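PelA (Pseudomonas aeruginosa, PDB 5TCB) is the glycoside hydrolase domain of a longer protein, probably cleaving glycosidic bonds, while the full-length protein is probably also a deacetylase. Local coordinates at residues S25-W30 and P230-D235; R34-E39 and D267-S272; F43-L48 and A187-V192; R246-R251 and P259-P264. One frame throughout, in Å; residues are numbered along the deposited sequence.

Interaction 1 of 4, residues S25-W30 and P230-D235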
loop_
_atom_site.group_PDB
_atom_site.type_symbol
_atom_site.label_atom_id
_atom_site.label_comp_id
_atom_site.label_asym_id
_atom_site.label_seq_id
_atom_site.Cartn_x
_atom_site.Cartn_y
_atom_site.Cartn_z
ATOM N N SER A 25 5.827 9.584 -11.807
ATOM C CA SER A 25 5.581 10.999 -12.015
ATOM C C SER A 25 4.239 11.433 -11.447
ATOM O O SER A 25 4.059 12.614 -11.109
ATOM C CB SER A 25 5.604 11.324 -13.522
ATOM O OG SER A 25 6.906 11.188 -14.066
ATOM N N SER A 26 3.309 10.494 -11.363
ATOM C CA SER A 26 1.962 10.677 -10.845
ATOM C C SER A 26 1.472 9.304 -10.424
ATOM O O SER A 26 1.999 8.288 -10.867
ATOM C CB SER A 26 1.013 11.284 -11.882
ATOM O OG SER A 26 0.834 10.418 -12.986
ATOM N N VAL A 27 0.483 9.274 -9.529
ATOM C CA VAL A 27 0.011 8.001 -9.002
ATOM C C VAL A 27 -1.469 8.128 -8.668
ATOM O O VAL A 27 -1.934 9.182 -8.214
ATOM C CB VAL A 27 0.855 7.559 -7.777
ATOM C CG1 VAL A 27 0.727 8.539 -6.601
ATOM C CG2 VAL A 27 0.506 6.170 -7.372
ATOM N N ALA A 28 -2.200 7.045 -8.924
ATOM C CA ALA A 28 -3.576 6.884 -8.481
ATOM C C ALA A 28 -3.753 5.530 -7.807
ATOM O O ALA A 28 -3.038 4.563 -8.098
ATOM C CB ALA A 28 -4.566 7.039 -9.660
ATOM N N PHE A 29 -4.736 5.474 -6.899
ATOM C CA PHE A 29 -5.150 4.254 -6.214
ATOM C C PHE A 29 -6.642 4.094 -6.411
ATOM O O PHE A 29 -7.394 5.055 -6.198
ATOM C CB PHE A 29 -4.886 4.333 -4.701
ATOM C CG PHE A 29 -3.430 4.288 -4.292
ATOM C CD1 PHE A 29 -2.607 5.389 -4.490
ATOM C CD2 PHE A 29 -2.897 3.153 -3.681
ATOM C CE1 PHE A 29 -1.277 5.368 -4.115
ATOM C CE2 PHE A 29 -1.560 3.118 -3.295
ATOM C CZ PHE A 29 -0.750 4.223 -3.529
ATOM N N TRP A 30 -7.072 2.888 -6.801
ATOM C CA TRP A 30 -8.491 2.609 -7.017
ATOM C C TRP A 30 -8.758 1.198 -6.528
ATOM O O TRP A 30 -8.257 0.241 -7.118
ATOM C CB TRP A 30 -8.882 2.761 -8.490
ATOM C CG TRP A 30 -10.355 2.583 -8.690
ATOM C CD1 TRP A 30 -11.043 1.384 -8.722
ATOM C CD2 TRP A 30 -11.349 3.609 -8.844
ATOM N NE1 TRP A 30 -12.371 1.613 -8.893
ATOM C CE2 TRP A 30 -12.601 2.965 -8.980
ATOM C CE3 TRP A 30 -11.306 5.003 -8.900
ATOM C CZ2 TRP A 30 -13.781 3.666 -9.130
ATOM C CZ3 TRP A 30 -12.472 5.701 -9.078
ATOM C CH2 TRP A 30 -13.710 5.041 -9.192
ATOM N N PRO A 230 11.852 7.208 -3.965
ATOM C CA PRO A 230 10.639 7.982 -4.254
ATOM C C PRO A 230 9.623 7.787 -3.151
ATOM O O PRO A 230 9.395 6.654 -2.712
ATOM C CB PRO A 230 10.150 7.416 -5.593
ATOM C CG PRO A 230 11.330 6.778 -6.187
ATOM C CD PRO A 230 12.151 6.250 -5.039
ATOM N N ILE A 231 9.042 8.896 -2.684
ATOM C CA ILE A 231 8.034 8.881 -1.626
ATOM C C ILE A 231 6.700 9.347 -2.192
ATOM O O ILE A 231 6.589 10.445 -2.766
ATOM C CB ILE A 231 8.422 9.739 -0.405
ATOM C CG1 ILE A 231 9.834 9.406 0.064
ATOM C CG2 ILE A 231 7.400 9.527 0.716
ATOM C CD1 ILE A 231 10.368 10.369 1.095
ATOM N N VAL A 232 5.681 8.525 -1.992
ATOM C CA VAL A 232 4.320 8.827 -2.397
ATOM C C VAL A 232 3.546 9.217 -1.148
ATOM O O VAL A 232 3.607 8.532 -0.119
ATOM C CB VAL A 232 3.681 7.619 -3.107
ATOM C CG1 VAL A 232 2.171 7.764 -3.164
ATOM C CG2 VAL A 232 4.295 7.466 -4.485
ATOM N N ALA A 233 2.875 10.351 -1.211
ATOM C CA ALA A 233 1.990 10.814 -0.158
ATOM C C ALA A 233 0.563 10.441 -0.523
ATOM O O ALA A 233 0.063 10.866 -1.564
ATOM C CB ALA A 233 2.102 12.328 0.034
ATOM N N ILE A 234 -0.092 9.655 0.330
ATOM C CA ILE A 234 -1.512 9.335 0.171
ATOM C C ILE A 234 -2.254 10.141 1.224
ATOM O O ILE A 234 -2.325 9.752 2.393
ATOM C CB ILE A 234 -1.816 7.841 0.322
ATOM C CG1 ILE A 234 -0.972 7.004 -0.614
ATOM C CG2 ILE A 234 -3.297 7.608 0.007
ATOM C CD1 ILE A 234 -1.054 5.475 -0.291
ATOM N N ASP A 235 -2.818 11.273 0.799
ATOM C CA ASP A 235 -3.596 12.149 1.652
ATOM C C ASP A 235 -5.072 12.059 1.280
ATOM O O ASP A 235 -5.449 11.590 0.206
ATOM C CB ASP A 235 -3.090 13.594 1.543
ATOM C CG ASP A 235 -1.847 13.844 2.395
ATOM O OD1 ASP A 235 -1.049 12.890 2.591
ATOM O OD2 ASP A 235 -1.683 14.987 2.866
#
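Ile234 lays its terminal methyl on the ring of Phe29, and two residues earlier in the strand Val232 meets Val27. The CB of Ile234 points toward strand 27-30. From there CG1 leaves anti to the carbonyl carbon (chi1 -54°) and runs 3.9 Å from Phe29 CE1, the two side chains crossing at about a right angle. An extended chi2 then carries CD1 over the face: it lies 3.5 Å from Phe29 CZ and 4.0 Å from the ring centroid, 30° off the normal, a CH-pi contact displaced toward the outer end of the ring. Both strands belong to a TIM-type (beta/alpha)8 barrel, as its first and seventh strands, and these four buried residues face its interior. The short strand axes pass 9.2 Å apart at 47°, too far for backbone pairing, so side chains alone bridge the gap. Val232 CG1 does double duty: it meets Val27 CG1 tip to tip at 3.8 Å and approaches the edge of the Phe29 ring, near its plane, at 4.3 Å from CE1. Phe133 packs edge-to-face on Phe29, and Phe260 of the last strand touches both Val27 and Phe29.

Interaction 2 of 4, residues R34-E39 and D267-S272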
loop_
_atom_site.group_PDB
_atom_site.type_symbol
_atom_site.label_atom_id
_atom_site.label_comp_id
_atom_site.label_asym_id
_atom_site.label_seq_id
_atom_site.Cartn_x
_atom_site.Cartn_y
_atom_site.Cartn_z
ATOM N N ARG A 34 -15.436 -1.545 -10.861
ATOM C CA ARG A 34 -15.585 -0.737 -12.066
ATOM C C ARG A 34 -14.577 0.418 -12.134
ATOM O O ARG A 34 -14.971 1.587 -12.205
ATOM C CB ARG A 34 -17.011 -0.219 -12.175
ATOM C CG ARG A 34 -18.044 -1.343 -12.275
ATOM C CD ARG A 34 -19.471 -0.824 -12.380
ATOM N NE ARG A 34 -19.880 -0.099 -11.181
ATOM C CZ ARG A 34 -20.187 -0.672 -10.021
ATOM N NH1 ARG A 34 -20.130 -1.991 -9.879
ATOM N NH2 ARG A 34 -20.547 0.080 -8.990
ATOM N N PRO A 35 -13.285 0.121 -12.142
ATOM C CA PRO A 35 -12.287 1.191 -12.258
ATOM C C PRO A 35 -12.442 1.916 -13.586
ATOM O O PRO A 35 -12.645 1.283 -14.635
ATOM C CB PRO A 35 -10.942 0.454 -12.164
ATOM C CG PRO A 35 -11.265 -0.986 -12.481
ATOM C CD PRO A 35 -12.652 -1.199 -11.945
ATOM N N PRO A 36 -12.403 3.253 -13.586
ATOM C CA PRO A 36 -12.531 3.981 -14.850
ATOM C C PRO A 36 -11.197 3.950 -15.576
ATOM O O PRO A 36 -10.326 4.789 -15.336
ATOM C CB PRO A 36 -12.963 5.386 -14.403
ATOM C CG PRO A 36 -12.407 5.522 -13.043
ATOM C CD PRO A 36 -12.489 4.159 -12.427
ATOM N N LEU A 37 -11.028 2.941 -16.439
ATOM C CA LEU A 37 -9.708 2.605 -16.958
ATOM C C LEU A 37 -9.131 3.710 -17.834
ATOM O O LEU A 37 -7.933 3.999 -17.757
ATOM C CB LEU A 37 -9.764 1.296 -17.750
ATOM C CG LEU A 37 -10.121 0.051 -16.934
ATOM C CD1 LEU A 37 -10.368 -1.136 -17.849
ATOM C CD2 LEU A 37 -9.029 -0.265 -15.909
ATOM N N ALA A 38 -9.940 4.305 -18.700
ATOM C CA ALA A 38 -9.424 5.364 -19.562
ATOM C C ALA A 38 -8.839 6.499 -18.721
ATOM O O ALA A 38 -7.736 7.001 -18.990
ATOM C CB ALA A 38 -10.539 5.877 -20.478
ATOM N N GLU A 39 -9.576 6.922 -17.696
ATOM C CA GLU A 39 -9.114 7.997 -16.822
ATOM C C GLU A 39 -7.903 7.578 -15.984
ATOM O O GLU A 39 -6.937 8.339 -15.860
ATOM C CB GLU A 39 -10.276 8.459 -15.938
ATOM C CG GLU A 39 -11.369 9.193 -16.718
ATOM C CD GLU A 39 -12.432 8.286 -17.323
ATOM O OE1 GLU A 39 -12.347 7.044 -17.214
ATOM O OE2 GLU A 39 -13.381 8.837 -17.927
ATOM N N ASP A 267 -12.320 5.084 -4.002
ATOM C CA ASP A 267 -13.361 4.842 -4.988
ATOM C C ASP A 267 -13.656 6.099 -5.799
ATOM O O ASP A 267 -14.780 6.295 -6.269
ATOM C CB ASP A 267 -14.624 4.340 -4.296
ATOM C CG ASP A 267 -15.211 5.350 -3.319
ATOM O OD1 ASP A 267 -14.608 6.426 -3.103
ATOM O OD2 ASP A 267 -16.277 5.049 -2.731
ATOM N N TYR A 268 -12.632 6.939 -5.972
ATOM C CA TYR A 268 -12.770 8.311 -6.437
ATOM C C TYR A 268 -11.587 8.648 -7.315
ATOM O O TYR A 268 -10.457 8.265 -7.011
ATOM C CB TYR A 268 -12.836 9.264 -5.232
ATOM C CG TYR A 268 -12.740 10.773 -5.502
ATOM C CD1 TYR A 268 -13.687 11.450 -6.253
ATOM C CD2 TYR A 268 -11.737 11.518 -4.909
ATOM C CE1 TYR A 268 -13.600 12.846 -6.443
ATOM C CE2 TYR A 268 -11.634 12.882 -5.083
ATOM C CZ TYR A 268 -12.566 13.555 -5.825
ATOM O OH TYR A 268 -12.450 14.915 -5.967
ATOM N N LEU A 269 -11.842 9.389 -8.397
ATOM C CA LEU A 269 -10.760 9.867 -9.250
ATOM C C LEU A 269 -10.142 11.099 -8.582
ATOM O O LEU A 269 -10.388 12.247 -8.949
ATOM C CB LEU A 269 -11.274 10.140 -10.655
ATOM C CG LEU A 269 -11.409 8.939 -11.578
ATOM C CD1 LEU A 269 -12.177 9.321 -12.831
ATOM C CD2 LEU A 269 -10.013 8.394 -11.938
ATOM N N GLY A 270 -9.299 10.826 -7.593
ATOM C CA GLY A 270 -8.593 11.860 -6.869
ATOM C C GLY A 270 -7.524 12.507 -7.727
ATOM O O GLY A 270 -7.392 12.255 -8.925
ATOM N N VAL A 271 -6.726 13.365 -7.080
ATOM C CA VAL A 271 -5.820 14.229 -7.808
ATOM C C VAL A 271 -4.374 13.964 -7.429
ATOM O O VAL A 271 -4.032 13.792 -6.257
ATOM C CB VAL A 271 -6.196 15.695 -7.578
ATOM C CG1 VAL A 271 -7.535 15.962 -8.243
ATOM C CG2 VAL A 271 -6.274 15.994 -6.132
ATOM N N SER A 272 -3.525 13.997 -8.434
ATOM C CA SER A 272 -2.090 13.873 -8.290
ATOM C C SER A 272 -1.339 15.098 -8.787
ATOM O O SER A 272 -0.266 15.395 -8.273
ATOM C CB SER A 272 -1.586 12.601 -9.027
ATOM O OG SER A 272 -0.204 12.353 -8.755
#
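The backbones carrying Glu39 and Leu269 come nearest at their CA atoms, 8.0 Å apart, where the start of helix 37-40 faces an irregular tail. In terms of the TIM-type barrel, the helix sits in the connection between the first two strands and the tail follows the last strand, so the contact joins the two ends of the barrel sequence at the surface. Pro36 occupies the N-cap position of the helix. Leu269 is the centre of an inverse gamma turn, closed by a weak hydrogen bond from Gly270 N to Tyr268 O of 2.9 Å; this tight bend presents the leucine side chain to the helix start. Its CG stands anti to the carbonyl carbon (chi1 -81°), and both methyls reach the other segment. Leu269 CD1 lies 3.7 Å from Glu39 CB, the two side chains crossing at about a right angle. Glu39 contributes mainly its aliphatic base, since a bend at chi2 (87°) leads the carboxylate away from the leucine. Arg242 NH1 bonds to both Tyr268 OH and Leu269 O, tying the turn to helix 242-254, while Pro36 also rests on Trp30. The proline and Leu269 slide past each other in opposite directions, and Pro36 CG touches the whole isobutyl fork: CG and CD1 of Leu269 at 3.8 Å each, and CD2 at 3.9 Å.

Interaction 3 of 4, residues F43-L48 and A187-V192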
loop_
_atom_site.group_PDB
_atom_site.type_symbol
_atom_site.label_atom_id
_atom_site.label_comp_id
_atom_site.label_asym_id
_atom_site.label_seq_id
_atom_site.Cartn_x
_atom_site.Cartn_y
_atom_site.Cartn_z
ATOM N N PHE A 43 -2.502 8.298 -15.380
ATOM C CA PHE A 43 -1.563 8.346 -14.261
ATOM C C PHE A 43 -0.393 7.420 -14.576
ATOM O O PHE A 43 -0.547 6.413 -15.261
ATOM C CB PHE A 43 -2.237 7.914 -12.943
ATOM C CG PHE A 43 -3.307 8.858 -12.455
ATOM C CD1 PHE A 43 -4.605 8.770 -12.950
ATOM C CD2 PHE A 43 -3.032 9.789 -11.470
ATOM C CE1 PHE A 43 -5.597 9.608 -12.480
ATOM C CE2 PHE A 43 -4.024 10.642 -10.999
ATOM C CZ PHE A 43 -5.319 10.536 -11.521
ATOM N N ASP A 44 0.799 7.791 -14.087
ATOM C CA ASP A 44 2.013 7.028 -14.386
ATOM C C ASP A 44 1.967 5.650 -13.722
ATOM O O ASP A 44 2.177 4.617 -14.370
ATOM C CB ASP A 44 3.217 7.852 -13.937
ATOM C CG ASP A 44 4.554 7.285 -14.383
ATOM O OD1 ASP A 44 4.604 6.498 -15.357
ATOM O OD2 ASP A 44 5.584 7.695 -13.816
ATOM N N TRP A 45 1.717 5.616 -12.421
ATOM C CA TRP A 45 1.500 4.382 -11.673
ATOM C C TRP A 45 0.058 4.343 -11.194
ATOM O O TRP A 45 -0.480 5.372 -10.733
ATOM C CB TRP A 45 2.430 4.294 -10.450
ATOM C CG TRP A 45 3.874 4.031 -10.700
ATOM C CD1 TRP A 45 4.556 4.099 -11.876
ATOM C CD2 TRP A 45 4.837 3.651 -9.705
ATOM N NE1 TRP A 45 5.881 3.789 -11.674
ATOM C CE2 TRP A 45 6.064 3.492 -10.341
ATOM C CE3 TRP A 45 4.748 3.395 -8.327
ATOM C CZ2 TRP A 45 7.223 3.115 -9.649
ATOM C CZ3 TRP A 45 5.879 3.025 -7.652
ATOM C CH2 TRP A 45 7.094 2.872 -8.305
ATOM N N VAL A 46 -0.567 3.178 -11.324
ATOM C CA VAL A 46 -1.934 2.967 -10.855
ATOM C C VAL A 46 -1.954 1.709 -9.995
ATOM O O VAL A 46 -1.545 0.641 -10.452
ATOM C CB VAL A 46 -2.938 2.853 -12.010
ATOM C CG1 VAL A 46 -4.340 2.726 -11.464
ATOM C CG2 VAL A 46 -2.863 4.070 -12.893
ATOM N N VAL A 47 -2.440 1.845 -8.764
ATOM C CA VAL A 47 -2.601 0.730 -7.840
ATOM C C VAL A 47 -4.071 0.349 -7.777
ATOM O O VAL A 47 -4.933 1.196 -7.532
ATOM C CB VAL A 47 -2.081 1.104 -6.450
ATOM C CG1 VAL A 47 -2.237 -0.102 -5.504
ATOM C CG2 VAL A 47 -0.627 1.575 -6.494
ATOM N N LEU A 48 -4.357 -0.928 -8.001
ATOM C CA LEU A 48 -5.709 -1.433 -8.158
ATOM C C LEU A 48 -5.951 -2.633 -7.256
ATOM O O LEU A 48 -5.031 -3.396 -6.942
ATOM C CB LEU A 48 -5.967 -1.881 -9.591
ATOM C CG LEU A 48 -5.686 -0.779 -10.602
ATOM C CD1 LEU A 48 -4.886 -1.314 -11.752
ATOM C CD2 LEU A 48 -6.979 -0.173 -11.035
ATOM N N ALA A 187 12.595 -2.126 -2.560
ATOM C CA ALA A 187 11.447 -1.266 -2.810
ATOM C C ALA A 187 11.722 -0.273 -3.927
ATOM O O ALA A 187 12.798 0.324 -3.995
ATOM C CB ALA A 187 11.058 -0.501 -1.550
ATOM N N SER A 188 10.717 -0.089 -4.789
ATOM C CA SER A 188 10.805 0.889 -5.859
ATOM C C SER A 188 10.294 2.269 -5.436
ATOM O O SER A 188 10.666 3.271 -6.056
ATOM C CB SER A 188 10.012 0.391 -7.066
ATOM O OG SER A 188 10.703 -0.647 -7.741
ATOM N N ALA A 189 9.435 2.320 -4.428
ATOM C CA ALA A 189 8.904 3.547 -3.855
ATOM C C ALA A 189 8.282 3.170 -2.523
ATOM O O ALA A 189 8.013 1.991 -2.262
ATOM C CB ALA A 189 7.860 4.190 -4.778
ATOM N N VAL A 190 8.077 4.172 -1.676
ATOM C CA VAL A 190 7.421 4.008 -0.389
ATOM C C VAL A 190 6.309 5.030 -0.292
ATOM O O VAL A 190 6.545 6.225 -0.528
ATOM C CB VAL A 190 8.420 4.188 0.763
ATOM C CG1 VAL A 190 7.736 4.075 2.104
ATOM C CG2 VAL A 190 9.557 3.183 0.624
ATOM N N ALA A 191 5.107 4.561 0.032
ATOM C CA ALA A 191 3.966 5.425 0.289
ATOM C C ALA A 191 3.797 5.671 1.778
ATOM O O ALA A 191 4.206 4.875 2.632
ATOM C CB ALA A 191 2.671 4.834 -0.271
ATOM N N VAL A 192 3.116 6.772 2.081
ATOM C CA VAL A 192 2.793 7.150 3.444
ATOM C C VAL A 192 1.398 7.755 3.491
ATOM O O VAL A 192 1.128 8.775 2.846
ATOM C CB VAL A 192 3.806 8.137 4.042
ATOM C CG1 VAL A 192 3.382 8.511 5.485
ATOM C CG2 VAL A 192 5.188 7.552 4.024
#
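Trp45 reaches across the barrel interior to touch Ala189 and Ser188 with the far corner of its indole. The reach is long: the CA atoms of Trp45 and Ala189, the closest pair of the two segments, are 10.8 Å apart, and the tryptophan side chain covers more than half of the span. Two torsions produce it. With chi1 at -72°, CG stands anti to the carbonyl carbon and beside the backbone N; with chi2 at only 14°, CD1 folds back on the side of CA, and the six-membered ring is thrust outward on the other. CZ3 and CH2 thereby become the leading atoms. Ala189 CB lies 3.7 Å from Trp45 CZ3 and 3.8 Å from CH2, coming at the ring obliquely. Ser188 CB adds a looser touch, 4.0 Å from Trp45 CH2. The hydroxyl of Ser188, anti to its own carbonyl carbon, is turned from the indole: its OG is 5.1 Å from Trp45 CH2, leaving the methylene to make the contact. The chain turns a corner at Ser188, which brings this residue and Ala189 to the ring together. Trp45 opens strand 45-48, and the contact lies toward the N-terminal end of the TIM-type barrel, the end opposite to the one where such barrels carry their active sites. Strands 45-48 and 187-192 are second and sixth in the strand order; between them, Phe69 of strand 67-73 meets the indole with planes at about 40°, and Phe172 of strand 170-174 meets it edge-to-face, while helix 211-226 packs against Val190 and Val192.

Interaction 4 of 4, residues R246-R251 and P259-P264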
loop_
_atom_site.group_PDB
_atom_site.type_symbol
_atom_site.label_atom_id
_atom_site.label_comp_id
_atom_site.label_asym_id
_atom_site.label_seq_id
_atom_site.Cartn_x
_atom_site.Cartn_y
_atom_site.Cartn_z
ATOM N N ARG A 246 -6.487 19.845 -5.079
ATOM C CA ARG A 246 -5.563 20.346 -6.092
ATOM C C ARG A 246 -4.435 21.143 -5.445
ATOM O O ARG A 246 -3.257 20.914 -5.732
ATOM C CB ARG A 246 -6.312 21.222 -7.107
ATOM C CG ARG A 246 -7.309 20.496 -7.999
ATOM C CD ARG A 246 -6.638 19.864 -9.207
ATOM N NE ARG A 246 -7.620 19.329 -10.147
ATOM C CZ ARG A 246 -7.397 18.318 -10.979
ATOM N NH1 ARG A 246 -6.222 17.703 -10.991
ATOM N NH2 ARG A 246 -8.362 17.909 -11.795
ATOM N N ALA A 247 -4.784 22.079 -4.561
ATOM C CA ALA A 247 -3.765 22.895 -3.900
ATOM C C ALA A 247 -2.848 22.031 -3.055
ATOM O O ALA A 247 -1.635 22.266 -2.993
ATOM C CB ALA A 247 -4.430 23.959 -3.036
ATOM N N LEU A 248 -3.414 21.029 -2.393
ATOM C CA LEU A 248 -2.604 20.160 -1.542
ATOM C C LEU A 248 -1.665 19.286 -2.374
ATOM O O LEU A 248 -0.500 19.083 -2.003
ATOM C CB LEU A 248 -3.505 19.300 -0.659
ATOM C CG LEU A 248 -2.753 18.245 0.148
ATOM C CD1 LEU A 248 -1.712 18.846 1.084
ATOM C CD2 LEU A 248 -3.752 17.415 0.923
ATOM N N ALA A 249 -2.142 18.790 -3.518
ATOM C CA ALA A 249 -1.243 18.081 -4.414
ATOM C C ALA A 249 -0.066 18.968 -4.820
ATOM O O ALA A 249 1.081 18.504 -4.858
ATOM C CB ALA A 249 -2.017 17.601 -5.639
ATOM N N ALA A 250 -0.322 20.241 -5.131
ATOM C CA ALA A 250 0.780 21.143 -5.477
ATOM C C ALA A 250 1.717 21.344 -4.296
ATOM O O ALA A 250 2.945 21.329 -4.446
ATOM C CB ALA A 250 0.233 22.485 -5.953
ATOM N N ARG A 251 1.154 21.478 -3.101
ATOM C CA ARG A 251 1.968 21.632 -1.900
ATOM C C ARG A 251 2.872 20.417 -1.703
ATOM O O ARG A 251 4.080 20.550 -1.467
ATOM C CB ARG A 251 1.022 21.839 -0.722
ATOM C CG ARG A 251 1.652 22.297 0.546
ATOM C CD ARG A 251 0.578 22.499 1.587
ATOM N NE ARG A 251 1.139 22.482 2.930
ATOM C CZ ARG A 251 0.453 22.192 4.029
ATOM N NH1 ARG A 251 -0.837 21.883 3.957
ATOM N NH2 ARG A 251 1.066 22.206 5.202
ATOM N N PRO A 259 2.073 12.912 -4.967
ATOM C CA PRO A 259 0.851 12.762 -4.174
ATOM C C PRO A 259 -0.311 12.099 -4.886
ATOM O O PRO A 259 -0.418 12.150 -6.109
ATOM C CB PRO A 259 0.495 14.206 -3.853
ATOM C CG PRO A 259 0.889 14.931 -5.109
ATOM C CD PRO A 259 2.140 14.243 -5.613
ATOM N N PHE A 260 -1.214 11.528 -4.094
ATOM C CA PHE A 260 -2.567 11.225 -4.528
ATOM C C PHE A 260 -3.484 11.627 -3.402
ATOM O O PHE A 260 -3.304 11.166 -2.272
ATOM C CB PHE A 260 -2.749 9.752 -4.853
ATOM C CG PHE A 260 -4.104 9.403 -5.456
ATOM C CD1 PHE A 260 -4.518 9.966 -6.657
ATOM C CD2 PHE A 260 -4.918 8.449 -4.848
ATOM C CE1 PHE A 260 -5.741 9.632 -7.232
ATOM C CE2 PHE A 260 -6.137 8.107 -5.419
ATOM C CZ PHE A 260 -6.550 8.670 -6.613
ATOM N N VAL A 261 -4.431 12.504 -3.695
ATOM C CA VAL A 261 -5.327 13.045 -2.685
ATOM C C VAL A 261 -6.719 12.540 -3.015
ATOM O O VAL A 261 -7.298 12.911 -4.043
ATOM C CB VAL A 261 -5.273 14.572 -2.638
ATOM C CG1 VAL A 261 -6.096 15.079 -1.454
ATOM C CG2 VAL A 261 -3.803 15.061 -2.590
ATOM N N SER A 262 -7.258 11.677 -2.162
ATOM C CA SER A 262 -8.472 10.955 -2.526
ATOM C C SER A 262 -9.304 10.701 -1.269
ATOM O O SER A 262 -9.153 11.392 -0.260
ATOM C CB SER A 262 -8.089 9.672 -3.284
ATOM O OG SER A 262 -9.225 9.094 -3.877
ATOM N N THR A 263 -10.213 9.750 -1.347
ATOM C CA THR A 263 -11.102 9.338 -0.266
ATOM C C THR A 263 -10.599 8.054 0.365
ATOM O O THR A 263 -9.905 7.260 -0.282
ATOM C CB THR A 263 -12.516 9.092 -0.805
ATOM O OG1 THR A 263 -12.459 8.042 -1.779
ATOM C CG2 THR A 263 -13.097 10.356 -1.429
ATOM N N PRO A 264 -10.982 7.775 1.612
ATOM C CA PRO A 264 -10.471 6.562 2.284
ATOM C C PRO A 264 -10.919 5.256 1.656
ATOM O O PRO A 264 -10.253 4.233 1.857
ATOM C CB PRO A 264 -11.014 6.709 3.711
ATOM C CG PRO A 264 -12.235 7.598 3.567
ATOM C CD PRO A 264 -11.873 8.561 2.483
#
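Pro259, near the start of the last strand, sets its ring against Ala249 of the helix that precedes it. The CG atom does the touching, 3.6 Å from the Ala249 carbonyl O and 4.0 Å from its CB. The CA atoms of Pro259 and Ala249 are just 5.7 Å apart, a closeness consistent with the small alanine side chain. Phe260 points the other way, into the barrel. Such in-out alternation is that of a barrel strand; here the strand ends a beta-alpha-beta unit of the TIM-type barrel, in which helix 242-254 leads from strand 231-236 to strand 258-262 and packs on the outer face of the sheet. The helix and strand segments run nearly antiparallel, at 158°, with their axes 8.2 Å apart. Val261 faces the helix again and divides its two methyls. CG1, anti to the backbone N (chi1 -173°), lies 4.1 Å from Leu248 CD2, whereas CG2 turns toward Ala249, 4.2 Å from its N. Leu248 CG is likewise anti to its backbone N, which swings CD2 round the side of the helix to the strand. Beyond Val261, the backbone of Ser262 bonds to Asp235 and Leu237, and Thr263 OG1 to Asp267 OD1.

Overall arrangement
Interactions 1 and 3 share the barrel interior, their centres about 6 Å apart, and their first strands pair directly, with Trp30 N 2.8 Å from Val47 O. Interaction 4, its centre about 9 Å from that of interaction 1, lies on the outside of the same wall: Ala233 O and Phe260 N are 2.9 Å apart between adjacent strands. Interaction 2 is more peripheral, about 17 Å from the centre of the chain, yet Ser272 links it inward, its OG lying 2.7 Å from Pro259 O and 3.2 Å from Val27 N, so that this serine bridges the first and last strands. In TIM-type barrels the catalytic site lies at the C-terminal strand ends, away from the indole of interaction 3.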